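Local coordinates for hypothetical protein Atu1540 (Agrobacterium tumefaciens str. C58, PDB 2HWJ), which is of unknown function but belongs to a family of putative ParB-like nucleases in the ParB/sulfiredoxin clan, at residues K16-Q21 with I124-H129; I52-A57 with I66-L71; D134-L139 with F164-I169; V152-S157 with H196-C201. All coordinates share one frame; numbering follows the deposited sequence.

Contact 1. Residues K16-Q21 with I124-H129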
# COMPACT_ATOMS: atom_id res chain seq x y z
N LYS A 16 -5.68 -16.75 -25.97
CA LYS A 16 -6.99 -16.26 -25.59
C LYS A 16 -6.89 -15.18 -24.51
O LYS A 16 -7.85 -14.53 -24.28
CB LYS A 16 -7.91 -17.41 -25.13
CG LYS A 16 -8.34 -18.31 -26.25
CD LYS A 16 -9.82 -18.13 -26.65
CE LYS A 16 -10.18 -18.89 -27.96
NZ LYS A 16 -9.58 -18.16 -29.19
N LEU A 17 -5.71 -14.99 -23.89
CA LEU A 17 -5.52 -13.95 -22.90
C LEU A 17 -5.51 -12.60 -23.48
O LEU A 17 -4.86 -12.33 -24.47
CB LEU A 17 -4.21 -14.06 -22.18
CG LEU A 17 -4.21 -15.07 -21.07
CD1 LEU A 17 -2.75 -15.53 -20.84
CD2 LEU A 17 -4.79 -14.42 -19.86
N ARG A 18 -6.18 -11.71 -22.80
CA ARG A 18 -6.21 -10.39 -23.28
C ARG A 18 -5.18 -9.56 -22.51
O ARG A 18 -5.28 -9.41 -21.34
CB ARG A 18 -7.63 -9.88 -23.13
CG ARG A 18 -8.51 -10.51 -24.14
CD ARG A 18 -8.87 -9.56 -25.25
NE ARG A 18 -10.25 -9.84 -25.63
CZ ARG A 18 -10.66 -10.35 -26.79
NH1 ARG A 18 -9.81 -10.55 -27.81
NH2 ARG A 18 -11.96 -10.60 -26.98
N PRO A 19 -4.18 -9.02 -23.20
CA PRO A 19 -3.14 -8.17 -22.64
C PRO A 19 -3.68 -6.98 -21.84
O PRO A 19 -4.83 -6.61 -22.07
CB PRO A 19 -2.44 -7.59 -23.89
CG PRO A 19 -2.69 -8.53 -24.94
CD PRO A 19 -4.00 -9.26 -24.64
N THR A 20 -2.86 -6.33 -20.98
CA THR A 20 -3.34 -5.10 -20.43
C THR A 20 -2.33 -4.01 -20.56
O THR A 20 -2.38 -2.98 -19.87
CB THR A 20 -3.92 -5.29 -18.93
OG1 THR A 20 -2.90 -5.71 -18.05
CG2 THR A 20 -5.12 -6.29 -18.84
N GLN A 21 -1.39 -4.18 -21.48
CA GLN A 21 -0.35 -3.16 -21.81
C GLN A 21 0.04 -3.31 -23.27
O GLN A 21 -0.18 -4.35 -23.91
CB GLN A 21 0.87 -3.27 -20.88
CG GLN A 21 1.71 -4.53 -21.03
CD GLN A 21 2.68 -4.70 -19.91
OE1 GLN A 21 2.26 -4.74 -18.79
NE2 GLN A 21 4.00 -4.85 -20.19
N ILE A 124 -5.06 -0.86 -26.68
CA ILE A 124 -4.45 -2.05 -26.05
C ILE A 124 -4.67 -3.27 -26.94
O ILE A 124 -5.80 -3.59 -27.18
CB ILE A 124 -5.00 -2.47 -24.69
CG1 ILE A 124 -5.00 -1.35 -23.62
CG2 ILE A 124 -4.27 -3.72 -24.19
CD1 ILE A 124 -3.75 -0.71 -23.44
N PRO A 125 -3.59 -3.99 -27.36
CA PRO A 125 -3.70 -5.17 -28.22
C PRO A 125 -4.60 -6.21 -27.62
O PRO A 125 -4.55 -6.41 -26.43
CB PRO A 125 -2.27 -5.77 -28.19
CG PRO A 125 -1.62 -5.23 -27.02
CD PRO A 125 -2.19 -3.80 -26.93
N LYS A 126 -5.36 -6.90 -28.44
CA LYS A 126 -6.17 -8.03 -28.05
C LYS A 126 -5.44 -9.33 -27.94
O LYS A 126 -5.77 -10.09 -27.08
CB LYS A 126 -7.39 -8.20 -28.94
CG LYS A 126 -8.38 -7.00 -28.84
CD LYS A 126 -8.21 -6.14 -30.09
CE LYS A 126 -8.21 -4.66 -29.74
NZ LYS A 126 -9.54 -4.13 -29.20
N ASN A 127 -4.43 -9.60 -28.74
CA ASN A 127 -3.60 -10.77 -28.52
C ASN A 127 -2.19 -10.39 -28.07
O ASN A 127 -1.61 -9.38 -28.54
CB ASN A 127 -3.45 -11.56 -29.80
CG ASN A 127 -4.58 -11.32 -30.73
OD1 ASN A 127 -5.54 -12.13 -30.81
ND2 ASN A 127 -4.51 -10.19 -31.48
N ILE A 128 -1.65 -11.22 -27.17
CA ILE A 128 -0.26 -11.22 -26.77
C ILE A 128 0.71 -11.10 -27.97
O ILE A 128 1.57 -10.24 -27.96
CB ILE A 128 0.03 -12.55 -26.04
CG1 ILE A 128 -0.82 -12.67 -24.76
CG2 ILE A 128 1.43 -12.65 -25.63
CD1 ILE A 128 -0.28 -11.77 -23.59
N HIS A 129 0.57 -11.93 -29.00
CA HIS A 129 1.48 -11.84 -30.14
C HIS A 129 1.59 -10.39 -30.77
O HIS A 129 2.50 -10.13 -31.52
CB HIS A 129 1.25 -13.00 -31.14
CG HIS A 129 -0.04 -12.91 -31.97
ND1 HIS A 129 -0.40 -11.78 -32.70
CD2 HIS A 129 -1.00 -13.84 -32.25
CE1 HIS A 129 -1.53 -12.01 -33.37
NE2 HIS A 129 -1.91 -13.25 -33.12
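Pro19 is the wedge between two loops of this ParB/sulfiredoxin-type chain: its ring is pressed into the backbone of residues 125-128. Residues 16-21 lead from strand 9-13 into strand 23-24, and residues 124-129 run toward strand 132-133. The two short strands then pair in parallel, so the loops meet on the approach to that small sheet. The tight side is the proline ring. Its CG sits 3.2 Å from Pro125 O and its CD 3.1 Å from Lys126 O, placing two carbonyl oxygens against ring carbons. The CB side meets the Pro125 ring, with Pro19 CB 4.0 Å from Pro125 CG, and Pro19 CG also lies 4.3 Å from Ile128 CD1. At one end, Ile124 CG2, anti to the backbone N, reaches toward Pro19 O, 3.6 Å away; at the other, Ile128 lies beside Leu17. The two segments are joined by packing alone, and their polar ends bond to other parts of the chain: Thr20 OG1 to Leu65 O and Leu108 O, Gln21 NE2 to Ala23 O, Asn127 ND2 to Asp130 OD2. His69 of helix 69-77 packs on Pro19, Thr20 and Gln21. The looser, solvent side belongs to Arg18 and Lys126, whose chains cross at a slant with their charged ends apart. There Arg18 CD lies by Lys126 O, and the tip, Arg18 NH1, is 3.6 Å from Lys126 CB.

Contact 2. Residues I52-A57 with I66-L71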
# COMPACT_ATOMS: atom_id res chain seq x y z
N ILE A 52 2.11 -19.81 -13.07
CA ILE A 52 0.76 -19.40 -12.85
C ILE A 52 0.82 -17.94 -13.06
O ILE A 52 1.68 -17.29 -12.53
CB ILE A 52 0.35 -19.54 -11.37
CG1 ILE A 52 1.27 -20.53 -10.72
CG2 ILE A 52 -1.15 -19.88 -11.24
CD1 ILE A 52 0.66 -21.26 -9.38
N VAL A 53 -0.21 -17.40 -13.63
CA VAL A 53 -0.18 -16.04 -14.00
C VAL A 53 -1.48 -15.46 -13.49
O VAL A 53 -2.50 -16.13 -13.54
CB VAL A 53 0.04 -16.13 -15.50
CG1 VAL A 53 -1.03 -15.58 -16.37
CG2 VAL A 53 1.51 -15.82 -15.82
N PRO A 54 -1.45 -14.29 -12.86
CA PRO A 54 -2.72 -13.75 -12.29
C PRO A 54 -3.56 -13.09 -13.35
O PRO A 54 -3.06 -12.55 -14.31
CB PRO A 54 -2.21 -12.66 -11.35
CG PRO A 54 -1.06 -12.14 -11.95
CD PRO A 54 -0.34 -13.36 -12.63
N VAL A 55 -4.84 -13.04 -13.17
CA VAL A 55 -5.75 -12.68 -14.27
C VAL A 55 -7.04 -12.08 -13.67
O VAL A 55 -7.31 -12.25 -12.50
CB VAL A 55 -6.06 -14.01 -14.92
CG1 VAL A 55 -7.56 -14.29 -15.05
CG2 VAL A 55 -5.14 -14.31 -16.10
N VAL A 56 -7.83 -11.37 -14.45
CA VAL A 56 -9.03 -10.73 -13.93
C VAL A 56 -10.12 -11.15 -14.87
O VAL A 56 -9.91 -11.24 -16.03
CB VAL A 56 -8.81 -9.17 -13.98
CG1 VAL A 56 -10.06 -8.41 -14.25
CG2 VAL A 56 -8.25 -8.68 -12.71
N ALA A 57 -11.31 -11.40 -14.42
CA ALA A 57 -12.31 -11.83 -15.38
C ALA A 57 -12.97 -10.55 -15.89
O ALA A 57 -13.41 -9.75 -15.10
CB ALA A 57 -13.33 -12.82 -14.75
N ILE A 66 -2.66 -9.81 -15.98
CA ILE A 66 -2.41 -8.65 -15.10
C ILE A 66 -0.91 -8.46 -14.83
O ILE A 66 -0.42 -7.37 -14.51
CB ILE A 66 -3.25 -8.80 -13.79
CG1 ILE A 66 -4.58 -8.20 -14.06
CG2 ILE A 66 -2.69 -8.10 -12.61
CD1 ILE A 66 -4.40 -7.18 -15.08
N ASP A 67 -0.14 -9.50 -14.99
CA ASP A 67 1.26 -9.30 -14.79
C ASP A 67 1.98 -10.24 -15.70
O ASP A 67 1.33 -11.14 -16.28
CB ASP A 67 1.60 -9.67 -13.34
CG ASP A 67 2.74 -8.87 -12.83
OD1 ASP A 67 3.24 -8.02 -13.62
OD2 ASP A 67 3.14 -9.09 -11.66
N HIS A 68 3.29 -10.15 -15.76
CA HIS A 68 4.02 -11.19 -16.46
C HIS A 68 3.79 -11.23 -17.95
O HIS A 68 3.80 -12.30 -18.54
CB HIS A 68 3.79 -12.57 -15.86
CG HIS A 68 3.97 -12.59 -14.38
ND1 HIS A 68 5.21 -12.56 -13.79
CD2 HIS A 68 3.06 -12.58 -13.37
CE1 HIS A 68 5.07 -12.54 -12.48
NE2 HIS A 68 3.78 -12.54 -12.20
N HIS A 69 3.56 -10.10 -18.57
CA HIS A 69 3.58 -10.11 -20.07
C HIS A 69 4.88 -10.67 -20.73
O HIS A 69 4.82 -11.33 -21.75
CB HIS A 69 3.19 -8.76 -20.62
CG HIS A 69 1.79 -8.36 -20.26
ND1 HIS A 69 0.80 -8.15 -21.19
CD2 HIS A 69 1.21 -8.16 -19.05
CE1 HIS A 69 -0.33 -7.82 -20.58
NE2 HIS A 69 -0.10 -7.83 -19.28
N HIS A 70 6.04 -10.40 -20.14
CA HIS A 70 7.26 -10.77 -20.80
C HIS A 70 7.22 -12.28 -20.87
O HIS A 70 7.37 -12.88 -21.91
CB HIS A 70 8.43 -10.24 -19.97
CG HIS A 70 8.55 -8.74 -20.01
ND1 HIS A 70 9.25 -8.07 -21.01
CD2 HIS A 70 7.99 -7.78 -19.25
CE1 HIS A 70 9.14 -6.77 -20.83
NE2 HIS A 70 8.38 -6.56 -19.77
N LEU A 71 6.84 -12.89 -19.77
CA LEU A 71 6.92 -14.32 -19.63
C LEU A 71 5.90 -14.89 -20.52
O LEU A 71 6.20 -15.85 -21.25
CB LEU A 71 6.62 -14.70 -18.20
CG LEU A 71 6.55 -16.22 -18.16
CD1 LEU A 71 7.91 -16.79 -18.52
CD2 LEU A 71 6.04 -16.77 -16.84
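Pro54 lays its ring against the turn that leads into helix 69-77, overlapping Asp67 with one corner and His68 with the next. Pro54 CG lies 3.9 Å from Asp67 CB, while Pro54 CD comes to the edge of the imidazole, close to its plane, 3.6 Å from His68 CD2. The two side chains cross at about a right angle. His68 CG stands anti to the carbonyl carbon (chi1 -50°), which puts CG on the Pro54 side. Asp67 CG lies over one face of the His68 ring, toward the rim. Further back, Val53 slides past the histidine in the opposite sense, CG2 being 4.0 Å from His68 CB. At the far end of the contact Val56 CG2 rests 3.9 Å from Ile66 CG1. One backbone hydrogen bond ties the segments, from Ile66 N to Pro54 O at 3.2 Å (152° at the hydrogen). It carries on the antiparallel pairing of strands 52-57 and 63-65, in which Val56 bonds to Tyr64, just where the second strand gives way to the turn. His68 takes the N-cap position of the helix, and Tyr5 of the second subunit packs on it. Hairpin, turn and histidine-rich helix start follow one another in the order expected of the ParB/sulfiredoxin fold, where relatives bind nucleotide phosphate near such a helix N-terminus; any such role here remains an inference.

Contact 3. Residues D134-L139 with F164-I169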
# COMPACT_ATOMS: atom_id res chain seq x y z
N ASP A 134 9.28 -2.32 -26.41
CA ASP A 134 9.86 -1.10 -25.85
C ASP A 134 11.33 -1.30 -25.38
O ASP A 134 11.63 -1.84 -24.34
CB ASP A 134 8.93 -0.37 -24.91
CG ASP A 134 9.63 0.83 -24.15
OD1 ASP A 134 10.79 1.19 -24.52
OD2 ASP A 134 9.01 1.41 -23.16
N PRO A 135 12.29 -0.85 -26.21
CA PRO A 135 13.68 -1.17 -25.85
C PRO A 135 14.09 -0.49 -24.57
O PRO A 135 14.94 -1.02 -23.85
CB PRO A 135 14.52 -0.67 -27.06
CG PRO A 135 13.58 0.37 -27.79
CD PRO A 135 12.15 -0.11 -27.49
N PHE A 136 13.51 0.64 -24.21
CA PHE A 136 13.85 1.16 -22.85
C PHE A 136 13.27 0.32 -21.76
O PHE A 136 13.86 0.26 -20.65
CB PHE A 136 13.59 2.66 -22.67
CG PHE A 136 14.49 3.48 -23.52
CD1 PHE A 136 14.10 3.82 -24.84
CD2 PHE A 136 15.80 3.78 -23.10
CE1 PHE A 136 14.97 4.50 -25.68
CE2 PHE A 136 16.69 4.48 -23.95
CZ PHE A 136 16.26 4.85 -25.24
N ARG A 137 12.16 -0.36 -22.04
CA ARG A 137 11.70 -1.26 -21.05
C ARG A 137 12.79 -2.33 -20.75
O ARG A 137 12.97 -2.72 -19.57
CB ARG A 137 10.39 -1.85 -21.45
CG ARG A 137 9.88 -2.86 -20.50
CD ARG A 137 9.64 -2.25 -19.18
NE ARG A 137 9.16 -3.24 -18.25
CZ ARG A 137 9.94 -4.17 -17.70
NH1 ARG A 137 11.23 -4.22 -18.01
NH2 ARG A 137 9.43 -5.07 -16.86
N SER A 138 13.52 -2.79 -21.79
CA SER A 138 14.53 -3.85 -21.57
C SER A 138 15.70 -3.30 -20.83
O SER A 138 16.30 -3.95 -19.96
CB SER A 138 15.08 -4.36 -22.85
OG SER A 138 14.10 -5.03 -23.58
N LEU A 139 16.06 -2.08 -21.21
CA LEU A 139 17.16 -1.42 -20.54
C LEU A 139 16.82 -1.24 -19.05
O LEU A 139 17.63 -1.65 -18.23
CB LEU A 139 17.44 -0.06 -21.17
CG LEU A 139 18.73 0.57 -20.62
CD1 LEU A 139 19.99 -0.24 -20.97
CD2 LEU A 139 18.88 1.99 -21.02
N PHE A 164 12.44 7.60 -17.66
CA PHE A 164 13.60 8.40 -17.29
C PHE A 164 14.73 8.18 -18.32
O PHE A 164 15.21 9.13 -18.92
CB PHE A 164 13.99 7.99 -15.88
CG PHE A 164 15.27 8.61 -15.36
CD1 PHE A 164 15.30 9.91 -14.90
CD2 PHE A 164 16.43 7.86 -15.24
CE1 PHE A 164 16.44 10.45 -14.38
CE2 PHE A 164 17.59 8.42 -14.72
CZ PHE A 164 17.58 9.71 -14.31
N LEU A 165 15.10 6.93 -18.59
CA LEU A 165 16.21 6.69 -19.43
C LEU A 165 15.88 7.18 -20.83
O LEU A 165 16.83 7.57 -21.60
CB LEU A 165 16.61 5.24 -19.46
CG LEU A 165 16.89 4.62 -18.08
CD1 LEU A 165 16.62 3.16 -18.12
CD2 LEU A 165 18.29 4.95 -17.50
N ARG A 166 14.59 7.23 -21.21
CA ARG A 166 14.38 7.31 -22.65
C ARG A 166 14.55 8.70 -23.01
O ARG A 166 14.82 9.00 -24.20
CB ARG A 166 13.07 6.77 -23.17
CG ARG A 166 12.09 7.74 -23.78
CD ARG A 166 10.62 7.21 -23.50
NE ARG A 166 10.47 5.94 -24.21
CZ ARG A 166 10.16 4.77 -23.68
NH1 ARG A 166 9.86 4.67 -22.43
NH2 ARG A 166 10.12 3.72 -24.46
N ARG A 167 14.47 9.57 -21.99
CA ARG A 167 14.64 11.00 -22.25
C ARG A 167 16.11 11.43 -22.18
O ARG A 167 16.42 12.57 -22.37
CB ARG A 167 13.78 11.81 -21.31
CG ARG A 167 12.47 11.15 -20.98
CD ARG A 167 11.69 11.91 -19.93
NE ARG A 167 10.84 12.86 -20.60
CZ ARG A 167 9.51 12.87 -20.57
NH1 ARG A 167 8.84 11.96 -19.90
NH2 ARG A 167 8.86 13.82 -21.25
N ARG A 168 17.00 10.48 -21.96
CA ARG A 168 18.38 10.75 -21.57
C ARG A 168 19.39 9.88 -22.24
O ARG A 168 20.53 10.17 -22.22
CB ARG A 168 18.52 10.48 -20.08
CG ARG A 168 18.11 11.67 -19.28
CD ARG A 168 17.99 11.33 -17.83
NE ARG A 168 17.32 12.43 -17.14
CZ ARG A 168 16.01 12.55 -17.05
NH1 ARG A 168 15.25 11.60 -17.58
NH2 ARG A 168 15.46 13.57 -16.39
N ILE A 169 19.00 8.74 -22.77
CA ILE A 169 19.97 7.95 -23.47
C ILE A 169 19.49 7.85 -24.92
O ILE A 169 18.31 7.62 -25.20
CB ILE A 169 20.18 6.60 -22.79
CG1 ILE A 169 20.73 6.75 -21.37
CG2 ILE A 169 21.12 5.71 -23.61
CD1 ILE A 169 20.84 5.35 -20.64
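Asp134 holds CG anti to its backbone N (chi1 172°), and Phe136 holds CG anti to its carbonyl carbon (chi1 -67°), which places each CG on the side of Arg166. Acid and arginine meet tip to tip in a salt bridge. Its straightest bond runs from Arg166 NH2 to Asp134 OD2, 2.9 Å long with 163° at the hydrogen; the oxygen lies in the guanidinium plane but is met from above its own carboxylate. The other two, NH2 to OD1 and NH1 to OD2, are weak. Asp134 also N-caps helix 135-146, OD1 accepting weak bonds from the backbone N of Phe136 and Arg137, so the arginine grips a carboxylate already fastened to its helix. Beside the bridge, Arg166 CB sits over one face of the Phe136 ring, 3.7 Å from the centroid, a CH-pi contact. Ile169 O and Leu165 come in obliquely on that same side. Leu139 closes the apolar end: its CD2 is 3.9 Å from Leu165 CD1 and equally far from Ile169 CD1. The contact clamps the start of helix 135-146 to the end of helix 157-166; helix 171-176 packs on Phe136, helix 178-189 on Leu139, Leu165 and Ile169.

Contact 4. Residues V152-S157 with H196-C201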
# COMPACT_ATOMS: atom_id res chain seq x y z
N VAL A 152 10.06 -2.55 -5.79
CA VAL A 152 9.30 -1.77 -4.89
C VAL A 152 7.87 -2.24 -5.22
O VAL A 152 7.65 -2.88 -6.28
CB VAL A 152 9.61 -0.27 -5.21
CG1 VAL A 152 8.42 0.64 -5.04
CG2 VAL A 152 10.73 0.24 -4.34
N ILE A 153 6.90 -1.93 -4.35
CA ILE A 153 5.50 -2.36 -4.56
C ILE A 153 4.64 -1.52 -5.53
O ILE A 153 3.68 -2.04 -6.12
CB ILE A 153 4.80 -2.62 -3.26
CG1 ILE A 153 4.84 -1.37 -2.36
CG2 ILE A 153 5.43 -3.85 -2.60
CD1 ILE A 153 3.71 -1.30 -1.18
N ILE A 154 4.95 -0.24 -5.70
CA ILE A 154 4.52 0.57 -6.85
C ILE A 154 4.33 -0.20 -8.20
O ILE A 154 5.27 -0.84 -8.72
CB ILE A 154 5.57 1.70 -7.08
CG1 ILE A 154 5.41 2.84 -6.06
CG2 ILE A 154 5.59 2.20 -8.54
CD1 ILE A 154 5.53 2.39 -4.51
N PRO A 155 3.15 -0.07 -8.83
CA PRO A 155 2.94 -0.75 -10.12
C PRO A 155 3.81 -0.13 -11.22
O PRO A 155 4.01 1.10 -11.22
CB PRO A 155 1.47 -0.48 -10.39
CG PRO A 155 1.21 0.84 -9.67
CD PRO A 155 1.98 0.73 -8.42
N PHE A 156 4.35 -0.95 -12.13
CA PHE A 156 5.02 -0.39 -13.30
C PHE A 156 6.25 0.45 -12.93
O PHE A 156 6.58 1.44 -13.59
CB PHE A 156 3.98 0.48 -14.03
CG PHE A 156 2.67 -0.27 -14.41
CD1 PHE A 156 1.42 0.20 -13.97
CD2 PHE A 156 2.69 -1.44 -15.23
CE1 PHE A 156 0.24 -0.47 -14.33
CE2 PHE A 156 1.50 -2.12 -15.59
CZ PHE A 156 0.28 -1.64 -15.14
N SER A 157 6.94 0.05 -11.86
CA SER A 157 8.22 0.64 -11.42
C SER A 157 9.13 0.80 -12.60
O SER A 157 9.67 1.86 -12.82
CB SER A 157 8.94 -0.32 -10.50
OG SER A 157 10.04 0.28 -9.78
N HIS A 196 14.05 10.93 -7.62
CA HIS A 196 12.59 11.00 -7.51
C HIS A 196 11.96 9.72 -7.97
O HIS A 196 10.76 9.62 -7.94
CB HIS A 196 12.06 12.03 -8.47
CG HIS A 196 12.56 11.81 -9.85
ND1 HIS A 196 11.77 11.31 -10.86
CD2 HIS A 196 13.82 11.86 -10.35
CE1 HIS A 196 12.50 11.13 -11.94
NE2 HIS A 196 13.75 11.45 -11.66
N LEU A 197 12.76 8.75 -8.43
CA LEU A 197 12.24 7.49 -8.95
C LEU A 197 12.08 6.44 -7.88
O LEU A 197 12.84 6.43 -6.92
CB LEU A 197 13.16 6.94 -9.99
CG LEU A 197 13.15 7.75 -11.31
CD1 LEU A 197 14.38 7.38 -12.15
CD2 LEU A 197 11.85 7.57 -12.12
N PRO A 198 11.13 5.50 -8.05
CA PRO A 198 10.94 4.52 -6.98
C PRO A 198 12.09 3.53 -6.98
O PRO A 198 12.49 3.05 -8.02
CB PRO A 198 9.70 3.78 -7.45
CG PRO A 198 9.73 3.88 -8.98
CD PRO A 198 10.28 5.24 -9.23
N GLY A 199 12.61 3.20 -5.83
CA GLY A 199 13.69 2.21 -5.78
C GLY A 199 15.02 2.91 -5.88
O GLY A 199 16.04 2.23 -5.96
N TRP A 200 15.03 4.25 -5.90
CA TRP A 200 16.28 4.95 -6.04
C TRP A 200 17.17 4.76 -4.82
O TRP A 200 16.75 4.79 -3.66
CB TRP A 200 16.12 6.42 -6.32
CG TRP A 200 17.45 7.19 -6.41
CD1 TRP A 200 18.20 7.43 -7.55
CD2 TRP A 200 18.14 7.87 -5.35
NE1 TRP A 200 19.30 8.21 -7.25
CE2 TRP A 200 19.28 8.50 -5.91
CE3 TRP A 200 17.90 8.02 -3.99
CZ2 TRP A 200 20.19 9.25 -5.12
CZ3 TRP A 200 18.86 8.77 -3.18
CH2 TRP A 200 19.96 9.37 -3.77
N CYS A 201 18.44 4.74 -5.15
CA CYS A 201 19.43 3.96 -4.49
C CYS A 201 20.80 4.64 -4.76
O CYS A 201 21.56 4.18 -5.58
CB CYS A 201 19.35 2.58 -5.17
SG CYS A 201 20.09 1.28 -4.18
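This is a small, mostly apolar contact of two loops, with Val152 and its neighbours facing Pro198 and Gly199. The first loop leaves helix 135-146 and ends at the start of helix 157-166; the second follows helix 178-189. Both bend through type II turns, Ile154 to Ser157 and Leu197 to Trp200. Pro198, second in its turn, gives the largest share of the buried surface. Val152 crosses it at about a right angle, with CG1 4.2 Å from Pro198 CB, while Val152 CG2 lies against the glycine backbone, 3.8 Å from Gly199 N. At the next ring carbon Ser157 OG, anti to the backbone N (chi1 -166°), is 3.7 Å from Pro198 CG, and Ile154 CG2 approaches more loosely. Gly199 has positive phi (91°), where a CB would press on Pro198 O, so glycine suits the turn. Trp161 NE1 of helix 157-166 bonds to Pro198 O. A subunit boundary is near: Cys201 forms a disulfide with Cys201 of the fourth subunit. Between the loops the chemistry is mostly methyls and ring carbons, with Ser157 OG and the Gly199 backbone at the margin and no bond across, implying that shape sets their fit.

In the fold
Contacts 1 and 3 are mainly buried, contacts 2 and 4 partly open; only contact 1 is touched by no other chain. Contact 2 is nested in the loop closed by contact 1, and they meet where His69 packs on Pro19 and Thr20, so both belong to the sheet-bearing half of the chain. Contacts 3 and 4 share the helical half: their segments alternate along the sequence, Phe164 packs on Leu197, and both reach the third subunit. Arg137 touching His70 and Gln21 touching Phe156 bridge the halves. Chemistry follows place: proline packing between loops in contacts 1 and 4, one strand-type backbone bond in contact 2, and a salt bridge between helix ends in contact 3.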